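Local atomic coordinates of fucolectin-related protein (Streptococcus pneumoniae, PDB entry 2WMF), a protein that hydrolyses host carbohydrate antigens as a family 98 glycoside hydrolase, probably cleaving blood-group glycans linked to fucose utilization in the pneumococcus. Residues A[121-125]-A[150-156]; A[181-187]-A[217-222]; A[212-216]-A[245-250]. One frame throughout, in Å; residues are numbered along the deposited sequence.

How the interactions relate
Loops that follow successive strands of a closed eight-stranded parallel barrel illustrate how a (beta/alpha)8 fold builds its rim. Interaction 1 joins the loops after strands 115-121 and 143-149; interaction 2 joins the chain after strand 176-180 to that after 207-212; interaction 3 carries on to the helix after strand 237-243. Interaction 1 closes before the others begin, whereas the segments of interactions 2 and 3 alternate. Their centres lie about 15 Å (1 and 2), 17 Å (1 and 3) and 13 Å (2 and 3) apart. The E150-K212 salt bridge, a probable N151-D181 hydrogen bond and packing of H182 on K212 and N213 tie five consecutive loops into one arc of the rim, where such barrels carry their active sites.

Interaction 1 (A[121-125]-A[150-156]); sequences SAGER and ENYWIYN
The amide of N156 lies over one face of the R125 guanidinium, the two planes only 23° apart, so that flat group stacks on flat group at the outer end of the contact. N156 ND2 sits above the centre of the guanidinium, 3.3 Å from R125 CZ, while N156 CB approaches R125 NH2. Both groups carry N-H donors, and the approach is a stack. With CG set between its backbone N and carbonyl carbon (chi1 69°), N156 also turns ND2 to the backbone O of G123, a weak bond of 2.9 Å, while its OD1 caps the N of Q158 ahead of helix 159-172. One amide thus links a turn to the start of a helix.

Deeper in, the type I turn N151-I154 meets the type I' turn S121-E124. N151 OD1 takes the N-H of G123 at 2.9 Å in a nearly straight bond (160°), the donor slightly tilted from the carbonyl plane. Beside it, A122 N donates to E150 O at 2.9 Å. The apolar part is small and close. I154 CG2 presses on the A122 backbone, 3.4 Å from A122 C, and also covers one face of the W153 indole. A122 CB meets W153 CZ2 obliquely at 3.8 Å. The indole is tethered within its own segment, W153 NE1 donating to E150 OE2 at 2.8 Å, and the other carboxylate oxygen, OE1, pairs with K212.

Two tight turns joined by a backbone bond and by asparagine side-chain bonds connect neighbouring beta-alpha loops at the C-terminal ends of strands 115-121 and 143-149 of a (beta/alpha)8 barrel.

Interaction 2 (A[181-187]-A[217-222]); sequences DHEKWFW and RDDAGT
The imidazole of H182 has T222 over one face and R217 O at its edge, in the ring plane. T222 CB stands 4.0 Å from the ring centroid in a CH-pi contact, and H182 CE1 lies 3.0 Å from both R217 O and D219 OD1, with the D219 carboxylate turned 82° to the ring. This packing unites two beta-alpha loops of the (beta/alpha)8 barrel where helices 184-192 and 219-231 begin.

D218, the N-cap residue of helix 219-231, reaches across to the first residue of helix 184-192: its OD2 accepts the N-H of K184 at 2.9 Å and 169°, on the anti side but well out of the carboxylate plane. K184 runs its extended chain alongside D218 and past G221 CA, bringing NZ above the carboxylate plane to form a salt bridge with OD1; E361 gives NZ a second acidic partner. A water mediates between R217 and two carboxylates, donating to E183 OE1 and D218 OD2 and accepting from R217 NE. W185 NE1 donates to the same E183 oxygen, which lies in the indole plane.

T222 serves both segments. Its OG1 accepts from E183 N at 3.1 Å and donates to D218 O at 2.8 Å, reaching that oxygen from the face opposite T222 N.

Interaction 3 (A[212-216]-A[245-250]); sequences KNTPI and WKWWEK
Polar contact rests on N213 and K246. K246 NZ donates to N213 OD1 at 2.9 Å, coming from above the carbonyl plane, 39° out of it, with a C=O...N angle of 111°. The lysine chain curls back at its last two torsions, which lays CE against the amide, 3.4 Å from N213 CG. NZ is shared further with D243 O and with the carboxylate of E278, whose other oxygen accepts from N213 ND2; this acidic partner would help to offset the charge of a buried lysine and to fix the amide's rotation.

Aliphatic packing falls to I216, which points at the helix from the end of the type I turn N213-I216 and meets methylene groups of charged residues. Its CD1 lies 3.7 Å from E249 CB and 3.8 Å from K250 CD, while CG2 rests 4.0 Å from K246 CB, so the branched side chain spans one helical turn.

A backbone carbonyl packed on an aliphatic side-chain carbon completes the join: T214 O touches E249 CG at 3.3 Å, and T214 OG1 turns elsewhere, to K212 NZ and D243.

The loop between strand 207-212 and helix 219-231 is thereby packed against short helix 245-249, which follows the adjacent barrel strand 237-243.

Interaction 1 (A[121-125]-A[150-156])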
loop_
_atom_site.group_PDB
_atom_site.type_symbol
_atom_site.label_atom_id
_atom_site.label_comp_id
_atom_site.label_asym_id
_atom_site.label_seq_id
_atom_site.Cartn_x
_atom_site.Cartn_y
_atom_site.Cartn_z
ATOM N N SER A 121 14.891 -13.576 1.793
ATOM C CA SER A 121 14.057 -13.229 2.934
ATOM C C SER A 121 14.729 -13.596 4.262
ATOM O O SER A 121 15.555 -14.512 4.320
ATOM C CB SER A 121 12.714 -13.943 2.857
ATOM O OG SER A 121 11.806 -13.422 3.819
ATOM N N ALA A 122 14.386 -12.825 5.282
ATOM C CA ALA A 122 14.693 -13.129 6.679
ATOM C C ALA A 122 16.176 -13.491 6.892
ATOM O O ALA A 122 16.501 -14.474 7.575
ATOM C CB ALA A 122 13.748 -14.228 7.197
ATOM N N GLY A 123 17.080 -12.665 6.339
ATOM C CA GLY A 123 18.490 -12.773 6.624
ATOM C C GLY A 123 19.267 -13.848 5.909
ATOM O O GLY A 123 20.495 -13.976 6.117
ATOM N N GLU A 124 18.613 -14.609 5.025
ATOM C CA GLU A 124 19.321 -15.741 4.420
ATOM C C GLU A 124 20.505 -15.286 3.568
ATOM O O GLU A 124 20.355 -14.484 2.662
ATOM C CB GLU A 124 18.370 -16.614 3.621
ATOM C CG GLU A 124 19.039 -17.835 2.994
ATOM C CD GLU A 124 19.656 -18.759 4.036
ATOM O OE1 GLU A 124 18.949 -19.112 5.018
ATOM O OE2 GLU A 124 20.836 -19.094 3.862
ATOM N N ARG A 125 21.685 -15.843 3.848
ATOM C CA ARG A 125 22.928 -15.497 3.171
ATOM C C ARG A 125 23.188 -16.441 1.977
ATOM O O ARG A 125 23.859 -16.039 1.029
ATOM C CB ARG A 125 24.097 -15.617 4.153
ATOM C CG ARG A 125 24.053 -14.621 5.333
ATOM C CD ARG A 125 24.986 -15.045 6.435
ATOM N NE ARG A 125 24.927 -14.224 7.634
ATOM C CZ ARG A 125 23.952 -14.294 8.539
ATOM N NH1 ARG A 125 22.949 -15.158 8.382
ATOM N NH2 ARG A 125 23.978 -13.513 9.617
ATOM N N GLU A 150 11.559 -8.623 3.853
ATOM C CA GLU A 150 11.541 -8.730 5.331
ATOM C C GLU A 150 12.866 -9.155 5.969
ATOM O O GLU A 150 13.157 -10.333 6.069
ATOM C CB GLU A 150 10.458 -9.681 5.840
ATOM C CG GLU A 150 10.297 -9.637 7.350
ATOM C CD GLU A 150 9.245 -10.656 7.814
ATOM O OE1 GLU A 150 8.080 -10.647 7.312
ATOM O OE2 GLU A 150 9.614 -11.515 8.652
ATOM N N ASN A 151 13.585 -8.177 6.514
ATOM C CA ASN A 151 14.875 -8.406 7.173
ATOM C C ASN A 151 15.120 -7.528 8.394
ATOM O O ASN A 151 16.176 -7.600 8.983
ATOM C CB ASN A 151 16.023 -8.166 6.174
ATOM C CG ASN A 151 15.932 -9.034 4.948
ATOM O OD1 ASN A 151 16.403 -10.160 4.955
ATOM N ND2 ASN A 151 15.310 -8.502 3.879
ATOM N N TYR A 152 14.150 -6.684 8.740
ATOM C CA TYR A 152 14.358 -5.675 9.816
ATOM C C TYR A 152 14.684 -6.330 11.182
ATOM O O TYR A 152 15.319 -5.695 12.026
ATOM C CB TYR A 152 13.157 -4.674 9.896
ATOM C CG TYR A 152 11.822 -5.380 9.811
ATOM C CD1 TYR A 152 11.287 -6.100 10.898
ATOM C CD2 TYR A 152 11.093 -5.383 8.630
ATOM C CE1 TYR A 152 10.074 -6.791 10.762
ATOM C CE2 TYR A 152 9.931 -6.057 8.507
ATOM C CZ TYR A 152 9.402 -6.757 9.579
ATOM O OH TYR A 152 8.210 -7.460 9.369
ATOM N N TRP A 153 14.248 -7.564 11.386
ATOM C CA TRP A 153 14.497 -8.249 12.648
ATOM C C TRP A 153 15.724 -9.153 12.662
ATOM O O TRP A 153 16.032 -9.800 13.691
ATOM C CB TRP A 153 13.255 -9.035 13.092
ATOM C CG TRP A 153 12.813 -10.099 12.110
ATOM C CD1 TRP A 153 12.021 -9.907 11.024
ATOM C CD2 TRP A 153 13.132 -11.507 12.133
ATOM N NE1 TRP A 153 11.851 -11.095 10.343
ATOM C CE2 TRP A 153 12.497 -12.098 11.027
ATOM C CE3 TRP A 153 13.882 -12.330 12.996
ATOM C CZ2 TRP A 153 12.578 -13.463 10.754
ATOM C CZ3 TRP A 153 13.945 -13.709 12.714
ATOM C CH2 TRP A 153 13.328 -14.254 11.599
ATOM N N ILE A 154 16.428 -9.186 11.536
ATOM C CA ILE A 154 17.474 -10.204 11.313
ATOM C C ILE A 154 18.511 -9.710 10.294
ATOM O O ILE A 154 18.901 -10.404 9.350
ATOM C CB ILE A 154 16.811 -11.574 10.979
ATOM C CG1 ILE A 154 17.797 -12.728 10.952
ATOM C CG2 ILE A 154 15.979 -11.526 9.682
ATOM C CD1 ILE A 154 17.141 -14.060 11.341
ATOM N N TYR A 155 18.922 -8.464 10.477
ATOM C CA TYR A 155 19.826 -7.810 9.530
ATOM C C TYR A 155 21.223 -8.455 9.580
ATOM O O TYR A 155 21.730 -8.824 10.654
ATOM C CB TYR A 155 19.932 -6.329 9.836
ATOM C CG TYR A 155 20.890 -5.613 8.913
ATOM C CD1 TYR A 155 20.536 -5.391 7.583
ATOM C CD2 TYR A 155 22.179 -5.207 9.325
ATOM C CE1 TYR A 155 21.414 -4.773 6.697
ATOM C CE2 TYR A 155 23.064 -4.559 8.421
ATOM C CZ TYR A 155 22.645 -4.344 7.110
ATOM O OH TYR A 155 23.459 -3.747 6.115
ATOM N N ASN A 156 21.875 -8.520 8.425
ATOM C CA ASN A 156 23.324 -8.802 8.355
ATOM C C ASN A 156 23.923 -8.083 7.145
ATOM O O ASN A 156 23.193 -7.604 6.264
ATOM C CB ASN A 156 23.614 -10.304 8.343
ATOM C CG ASN A 156 23.170 -10.970 7.056
ATOM O OD1 ASN A 156 23.712 -10.662 5.980
ATOM N ND2 ASN A 156 22.183 -11.861 7.141
#

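Interaction 2 (A[181-187]-A[217-222])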
loop_
_atom_site.group_PDB
_atom_site.type_symbol
_atom_site.label_atom_id
_atom_site.label_comp_id
_atom_site.label_asym_id
_atom_site.label_seq_id
_atom_site.Cartn_x
_atom_site.Cartn_y
_atom_site.Cartn_z
ATOM N N ASP A 181 10.763 -3.825 2.799
ATOM C CA ASP A 181 11.369 -3.797 4.145
ATOM C C ASP A 181 10.943 -2.522 4.856
ATOM O O ASP A 181 10.164 -1.727 4.310
ATOM C CB ASP A 181 12.908 -3.983 4.076
ATOM C CG ASP A 181 13.378 -5.229 4.768
ATOM O OD1 ASP A 181 12.770 -5.576 5.809
ATOM O OD2 ASP A 181 14.331 -5.881 4.239
ATOM N N HIS A 182 11.384 -2.362 6.092
ATOM C CA HIS A 182 10.773 -1.381 6.976
ATOM C C HIS A 182 11.754 -0.890 8.030
ATOM O O HIS A 182 12.733 -1.584 8.342
ATOM C CB HIS A 182 9.540 -1.989 7.648
ATOM C CG HIS A 182 8.441 -1.015 7.837
ATOM N ND1 HIS A 182 8.045 -0.507 9.053
ATOM C CD2 HIS A 182 7.689 -0.390 6.905
ATOM C CE1 HIS A 182 7.057 0.349 8.863
ATOM N NE2 HIS A 182 6.837 0.451 7.566
ATOM N N GLU A 183 11.414 0.275 8.583
ATOM C CA GLU A 183 12.056 0.963 9.696
ATOM C C GLU A 183 13.104 1.936 9.252
ATOM O O GLU A 183 13.838 1.677 8.305
ATOM C CB GLU A 183 12.550 -0.035 10.771
ATOM C CG GLU A 183 11.380 -0.927 11.327
ATOM C CD GLU A 183 11.783 -1.843 12.489
ATOM O OE1 GLU A 183 12.736 -1.512 13.221
ATOM O OE2 GLU A 183 11.096 -2.851 12.695
ATOM N N LYS A 184 13.201 3.043 9.970
ATOM C CA LYS A 184 14.089 4.136 9.588
ATOM C C LYS A 184 15.561 3.692 9.623
ATOM O O LYS A 184 16.293 3.868 8.656
ATOM C CB LYS A 184 13.911 5.338 10.513
ATOM C CG LYS A 184 12.487 5.971 10.513
ATOM C CD LYS A 184 12.201 6.742 11.804
ATOM C CE LYS A 184 10.738 7.078 12.007
ATOM N NZ LYS A 184 10.334 7.274 13.464
ATOM N N TRP A 185 16.012 3.153 10.761
ATOM C CA TRP A 185 17.436 2.743 10.904
ATOM C C TRP A 185 17.799 1.725 9.808
ATOM O O TRP A 185 18.918 1.738 9.290
ATOM C CB TRP A 185 17.682 2.163 12.319
ATOM C CG TRP A 185 17.056 0.831 12.479
ATOM C CD1 TRP A 185 15.746 0.557 12.849
ATOM C CD2 TRP A 185 17.651 -0.434 12.176
ATOM N NE1 TRP A 185 15.512 -0.808 12.768
ATOM C CE2 TRP A 185 16.663 -1.432 12.369
ATOM C CE3 TRP A 185 18.935 -0.835 11.755
ATOM C CZ2 TRP A 185 16.930 -2.774 12.174
ATOM C CZ3 TRP A 185 19.179 -2.194 11.538
ATOM C CH2 TRP A 185 18.178 -3.124 11.717
ATOM N N PHE A 186 16.848 0.855 9.453
ATOM C CA PHE A 186 17.086 -0.234 8.526
ATOM C C PHE A 186 17.374 0.337 7.128
ATOM O O PHE A 186 18.381 0.037 6.491
ATOM C CB PHE A 186 15.900 -1.225 8.497
ATOM C CG PHE A 186 16.126 -2.360 7.549
ATOM C CD1 PHE A 186 16.761 -3.512 7.959
ATOM C CD2 PHE A 186 15.781 -2.229 6.210
ATOM C CE1 PHE A 186 17.055 -4.545 7.089
ATOM C CE2 PHE A 186 16.069 -3.275 5.294
ATOM C CZ PHE A 186 16.737 -4.431 5.743
ATOM N N TRP A 187 16.451 1.144 6.629
ATOM C CA TRP A 187 16.639 1.723 5.311
ATOM C C TRP A 187 17.848 2.664 5.282
ATOM O O TRP A 187 18.553 2.759 4.234
ATOM C CB TRP A 187 15.349 2.415 4.811
ATOM C CG TRP A 187 14.340 1.460 4.299
ATOM C CD1 TRP A 187 13.082 1.267 4.770
ATOM C CD2 TRP A 187 14.464 0.590 3.156
ATOM N NE1 TRP A 187 12.427 0.315 4.029
ATOM C CE2 TRP A 187 13.259 -0.131 3.041
ATOM C CE3 TRP A 187 15.490 0.328 2.241
ATOM C CZ2 TRP A 187 13.032 -1.081 2.022
ATOM C CZ3 TRP A 187 15.291 -0.648 1.266
ATOM C CH2 TRP A 187 14.064 -1.328 1.149
ATOM N N ARG A 217 5.949 -0.083 13.658
ATOM C CA ARG A 217 6.891 0.985 14.070
ATOM C C ARG A 217 7.284 1.751 12.808
ATOM O O ARG A 217 7.284 1.191 11.688
ATOM C CB ARG A 217 8.194 0.424 14.638
ATOM C CG ARG A 217 8.137 -0.508 15.768
ATOM C CD ARG A 217 9.597 -0.924 16.060
ATOM N NE ARG A 217 10.396 0.254 16.399
ATOM C CZ ARG A 217 10.368 0.883 17.573
ATOM N NH1 ARG A 217 9.604 0.429 18.582
ATOM N NH2 ARG A 217 11.109 1.971 17.738
ATOM N N ASP A 218 7.593 3.018 12.987
ATOM C CA ASP A 218 8.224 3.808 11.956
ATOM C C ASP A 218 7.423 3.926 10.682
ATOM O O ASP A 218 8.013 4.094 9.607
ATOM C CB ASP A 218 9.622 3.251 11.603
ATOM C CG ASP A 218 10.645 3.481 12.687
ATOM O OD1 ASP A 218 10.335 4.129 13.720
ATOM O OD2 ASP A 218 11.802 3.019 12.517
ATOM N N ASP A 219 6.083 3.898 10.745
ATOM C CA ASP A 219 5.301 3.943 9.490
ATOM C C ASP A 219 5.497 5.252 8.690
ATOM O O ASP A 219 5.615 5.225 7.451
ATOM C CB ASP A 219 3.809 3.676 9.729
ATOM C CG ASP A 219 3.511 2.203 10.033
ATOM O OD1 ASP A 219 4.446 1.371 10.038
ATOM O OD2 ASP A 219 2.312 1.873 10.209
ATOM N N ALA A 220 5.508 6.392 9.393
ATOM C CA ALA A 220 5.629 7.713 8.731
ATOM C C ALA A 220 7.091 7.882 8.232
ATOM O O ALA A 220 7.350 8.249 7.041
ATOM C CB ALA A 220 5.212 8.851 9.688
ATOM N N GLY A 221 8.056 7.570 9.090
ATOM C CA GLY A 221 9.444 7.683 8.702
ATOM C C GLY A 221 9.797 6.801 7.507
ATOM O O GLY A 221 10.612 7.181 6.653
ATOM N N THR A 222 9.201 5.611 7.451
ATOM C CA THR A 222 9.533 4.671 6.404
ATOM C C THR A 222 8.995 5.205 5.072
ATOM O O THR A 222 9.686 5.151 4.049
ATOM C CB THR A 222 9.047 3.222 6.690
ATOM O OG1 THR A 222 9.698 2.710 7.875
ATOM C CG2 THR A 222 9.336 2.245 5.495
HETATM O O HOH W 1 5.249 2.975 5.990
HETATM O O HOH W 2 12.378 0.977 14.402
HETATM O O HOH W 3 14.414 3.530 13.266
#

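Interaction 3 (A[212-216]-A[245-250])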
loop_
_atom_site.group_PDB
_atom_site.type_symbol
_atom_site.label_atom_id
_atom_site.label_comp_id
_atom_site.label_asym_id
_atom_site.label_seq_id
_atom_site.Cartn_x
_atom_site.Cartn_y
_atom_site.Cartn_z
ATOM N N LYS A 212 7.060 -2.248 4.244
ATOM C CA LYS A 212 6.395 -3.457 4.766
ATOM C C LYS A 212 6.085 -3.260 6.254
ATOM O O LYS A 212 6.896 -3.603 7.135
ATOM C CB LYS A 212 7.254 -4.697 4.578
ATOM C CG LYS A 212 6.547 -6.015 5.012
ATOM C CD LYS A 212 7.346 -7.290 4.742
ATOM C CE LYS A 212 6.424 -8.521 4.893
ATOM N NZ LYS A 212 6.227 -8.856 6.334
ATOM N N ASN A 213 4.886 -2.735 6.515
ATOM C CA ASN A 213 4.549 -2.171 7.837
ATOM C C ASN A 213 4.081 -3.141 8.938
ATOM O O ASN A 213 3.549 -2.720 9.977
ATOM C CB ASN A 213 3.640 -0.959 7.675
ATOM C CG ASN A 213 2.311 -1.265 7.088
ATOM O OD1 ASN A 213 1.951 -2.431 6.855
ATOM N ND2 ASN A 213 1.536 -0.188 6.823
ATOM N N THR A 214 4.397 -4.403 8.742
ATOM C CA THR A 214 4.222 -5.470 9.729
ATOM C C THR A 214 4.688 -5.145 11.169
ATOM O O THR A 214 3.949 -5.484 12.111
ATOM C CB THR A 214 5.010 -6.732 9.257
ATOM O OG1 THR A 214 4.836 -6.932 7.837
ATOM C CG2 THR A 214 4.578 -8.001 10.020
ATOM N N PRO A 215 5.918 -4.609 11.334
ATOM C CA PRO A 215 6.458 -4.502 12.697
ATOM C C PRO A 215 5.939 -3.330 13.527
ATOM O O PRO A 215 6.468 -3.065 14.619
ATOM C CB PRO A 215 7.967 -4.378 12.471
ATOM C CG PRO A 215 8.050 -3.575 11.173
ATOM C CD PRO A 215 6.923 -4.134 10.344
ATOM N N ILE A 216 4.899 -2.644 13.027
ATOM C CA ILE A 216 4.165 -1.652 13.811
ATOM C C ILE A 216 5.068 -0.640 14.478
ATOM O O ILE A 216 4.966 -0.349 15.689
ATOM C CB ILE A 216 3.106 -2.286 14.784
ATOM C CG1 ILE A 216 3.702 -3.261 15.787
ATOM C CG2 ILE A 216 2.001 -2.957 14.000
ATOM C CD1 ILE A 216 2.726 -3.575 16.920
ATOM N N TRP A 245 -1.257 -8.607 8.901
ATOM C CA TRP A 245 -0.648 -9.128 10.139
ATOM C C TRP A 245 -0.404 -7.995 11.149
ATOM O O TRP A 245 -0.261 -8.257 12.352
ATOM C CB TRP A 245 0.672 -9.869 9.869
ATOM C CG TRP A 245 0.570 -11.304 9.454
ATOM C CD1 TRP A 245 0.707 -11.822 8.198
ATOM C CD2 TRP A 245 0.383 -12.426 10.326
ATOM N NE1 TRP A 245 0.592 -13.183 8.228
ATOM C CE2 TRP A 245 0.426 -13.594 9.524
ATOM C CE3 TRP A 245 0.204 -12.562 11.696
ATOM C CZ2 TRP A 245 0.241 -14.886 10.050
ATOM C CZ3 TRP A 245 0.045 -13.855 12.231
ATOM C CH2 TRP A 245 0.050 -14.991 11.391
ATOM N N LYS A 246 -0.342 -6.737 10.691
ATOM C CA LYS A 246 -0.249 -5.610 11.669
ATOM C C LYS A 246 -1.377 -5.704 12.724
ATOM O O LYS A 246 -1.179 -5.307 13.911
ATOM C CB LYS A 246 -0.231 -4.245 10.989
ATOM C CG LYS A 246 -1.578 -3.726 10.447
ATOM C CD LYS A 246 -1.498 -2.281 9.980
ATOM C CE LYS A 246 -0.510 -2.059 8.858
ATOM N NZ LYS A 246 -0.781 -2.829 7.608
ATOM N N TRP A 247 -2.545 -6.165 12.285
ATOM C CA TRP A 247 -3.717 -6.218 13.154
ATOM C C TRP A 247 -3.427 -7.183 14.339
ATOM O O TRP A 247 -3.726 -6.886 15.516
ATOM C CB TRP A 247 -4.981 -6.605 12.363
ATOM C CG TRP A 247 -6.279 -6.136 12.944
ATOM C CD1 TRP A 247 -7.174 -6.891 13.607
ATOM C CD2 TRP A 247 -6.846 -4.823 12.860
ATOM N NE1 TRP A 247 -8.291 -6.147 13.961
ATOM C CE2 TRP A 247 -8.088 -4.853 13.542
ATOM C CE3 TRP A 247 -6.436 -3.621 12.258
ATOM C CZ2 TRP A 247 -8.930 -3.733 13.604
ATOM C CZ3 TRP A 247 -7.267 -2.516 12.350
ATOM C CH2 TRP A 247 -8.478 -2.570 13.023
ATOM N N TRP A 248 -2.804 -8.310 14.015
ATOM C CA TRP A 248 -2.325 -9.321 15.009
ATOM C C TRP A 248 -1.213 -8.742 15.877
ATOM O O TRP A 248 -1.222 -8.903 17.099
ATOM C CB TRP A 248 -1.827 -10.552 14.263
ATOM C CG TRP A 248 -1.347 -11.666 15.149
ATOM C CD1 TRP A 248 -2.101 -12.664 15.714
ATOM C CD2 TRP A 248 -0.005 -11.890 15.548
ATOM N NE1 TRP A 248 -1.285 -13.495 16.455
ATOM C CE2 TRP A 248 0.005 -13.044 16.355
ATOM C CE3 TRP A 248 1.208 -11.237 15.289
ATOM C CZ2 TRP A 248 1.161 -13.550 16.916
ATOM C CZ3 TRP A 248 2.372 -11.760 15.848
ATOM C CH2 TRP A 248 2.330 -12.903 16.669
ATOM N N GLU A 249 -0.268 -8.024 15.271
ATOM C CA GLU A 249 0.849 -7.424 16.035
ATOM C C GLU A 249 0.328 -6.449 17.118
ATOM O O GLU A 249 0.908 -6.354 18.208
ATOM C CB GLU A 249 1.824 -6.717 15.094
ATOM C CG GLU A 249 2.590 -7.660 14.131
ATOM C CD GLU A 249 3.715 -8.459 14.790
ATOM O OE1 GLU A 249 4.028 -8.214 15.992
ATOM O OE2 GLU A 249 4.294 -9.336 14.051
ATOM N N LYS A 250 -0.745 -5.725 16.786
ATOM C CA LYS A 250 -1.412 -4.752 17.692
ATOM C C LYS A 250 -2.273 -5.396 18.765
ATOM O O LYS A 250 -2.789 -4.688 19.666
ATOM C CB LYS A 250 -2.277 -3.798 16.864
ATOM C CG LYS A 250 -1.457 -2.870 15.995
ATOM C CD LYS A 250 -0.624 -1.833 16.752
ATOM C CE LYS A 250 -1.403 -0.741 17.460
ATOM N NZ LYS A 250 -0.483 0.211 18.201
#